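Local coordinates for guanine deaminase (Escherichia coli, PDB 6OHC), which catalyses the zinc-dependent hydrolytic deamination of guanine to xanthine and ammonia, the step that opens guanine to further breakdown in purine metabolism, at the interface of chains A and B. Coordinates in Å, arbitrary orientation; residue numbers count along the deposited sequence, not the author numbering. Chains: chain A/B, Guanine deaminase.

The interface of chains A and B. Residues chain A 92, 304, 332; chain B 341, 345, 414, 419.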
# COMPACT_ATOMS: atom_id res chain seq x y z
N GLY A 92 11.06 -7.24 -7.83
CA GLY A 92 11.26 -6.58 -9.14
C GLY A 92 12.58 -5.82 -9.21
O GLY A 92 12.60 -4.73 -9.86
N TYR A 304 1.55 -2.87 -10.20
CA TYR A 304 3.02 -2.99 -10.02
C TYR A 304 3.67 -3.22 -11.39
O TYR A 304 4.79 -2.72 -11.62
CB TYR A 304 3.25 -4.07 -8.98
CG TYR A 304 4.50 -3.91 -8.20
CD1 TYR A 304 4.63 -2.88 -7.28
CD2 TYR A 304 5.56 -4.79 -8.38
CE1 TYR A 304 5.80 -2.72 -6.56
CE2 TYR A 304 6.73 -4.66 -7.67
CZ TYR A 304 6.86 -3.61 -6.76
OH TYR A 304 8.05 -3.52 -6.10
N THR A 332 3.02 -7.52 -3.97
CA THR A 332 4.05 -7.40 -2.93
C THR A 332 3.48 -7.69 -1.55
O THR A 332 4.26 -7.57 -0.62
CB THR A 332 4.71 -6.03 -3.04
OG1 THR A 332 3.61 -5.15 -2.84
CG2 THR A 332 5.40 -5.85 -4.39
N ASN B 341 6.36 3.52 -2.64
CA ASN B 341 5.70 2.33 -3.22
C ASN B 341 4.56 2.82 -4.14
O ASN B 341 4.40 2.22 -5.25
CB ASN B 341 5.22 1.32 -2.17
CG ASN B 341 4.74 0.02 -2.80
OD1 ASN B 341 5.43 -0.58 -3.62
ND2 ASN B 341 3.52 -0.41 -2.49
N LYS B 345 3.86 2.71 -8.42
CA LYS B 345 2.61 2.16 -9.03
C LYS B 345 2.04 3.22 -9.98
O LYS B 345 1.72 2.90 -11.12
CB LYS B 345 1.64 1.71 -7.92
CG LYS B 345 2.05 0.40 -7.26
CD LYS B 345 1.15 -0.17 -6.17
CE LYS B 345 0.85 0.79 -5.06
NZ LYS B 345 0.36 0.07 -3.87
N PHE B 414 15.94 -1.04 -3.05
CA PHE B 414 14.57 -1.08 -3.61
C PHE B 414 13.65 -1.74 -2.59
O PHE B 414 12.55 -1.19 -2.37
CB PHE B 414 14.51 -1.80 -4.95
CG PHE B 414 13.16 -1.69 -5.61
CD1 PHE B 414 12.66 -0.47 -6.03
CD2 PHE B 414 12.36 -2.81 -5.74
CE1 PHE B 414 11.40 -0.38 -6.60
CE2 PHE B 414 11.13 -2.75 -6.39
CZ PHE B 414 10.63 -1.53 -6.78
N LEU B 419 9.30 -1.37 -0.17
CA LEU B 419 8.40 -2.43 0.41
C LEU B 419 8.49 -2.53 1.96
O LEU B 419 7.90 -3.41 2.52
CB LEU B 419 8.79 -3.74 -0.23
CG LEU B 419 8.96 -3.68 -1.75
CD1 LEU B 419 9.54 -4.97 -2.26
CD2 LEU B 419 7.63 -3.38 -2.44
O HOH W 1 7.83 -1.24 -4.87
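A:Tyr304 ends with its phenol hydroxyl against the ring rim of B:Phe414, the OH lying 3.2 Å from CE2, with CZ next to it. The two side chains come from opposite directions, and the contact belongs to a two-fold symmetric interface between two amidohydrolase-superfamily (ATZ/TRZ family) subunits; whether this pairing is the dimer in solution the structure alone does not show. In van der Waals packing, the methyl CD2 of B:Leu419 is shared by both A side chains: it stands 3.7 Å from the phenol oxygen A:Tyr304 OH and makes an apolar contact of 3.9 Å with the methyl A:Thr332 CG2, the A:Thr332 and B:Leu419 side chains crossing at about a right angle. A:Thr332 also backs the tyrosine within its own chain, its CG2 methyl 3.6 Å above the ring plane and displaced toward the rim. With CG anti to the backbone N (chi1 -152°), A:Tyr304 extends from the end of helix 299-304 toward helices 336-348 and 409-418 of chain B. Along the ring's CD1-CE1 side, the aliphatic CG of B:Lys345 approaches CD1 loosely at 4.2 Å, while the B:Asn341 amide oxygen OD1 is 3.7 Å from CE1, amide and ring planes inclined by 45°. The backbone of A:Gly92 lies beside B:Phe414, its carbonyl oxygen facing the CE2 side of that ring without close contact. One polar link across the patch passes through water 1, which sits in the tyrosine ring plane at its edge, 2.6 Å from A:Tyr304 OH and 2.8 Å from B:Asn341 OD1, bridging the subunits. A phenylalanine in place of A:Tyr304 would probably leave this water without its chain A partner, so that it no longer joins the subunits here, and open a gap beside B:Phe414 and B:Leu419.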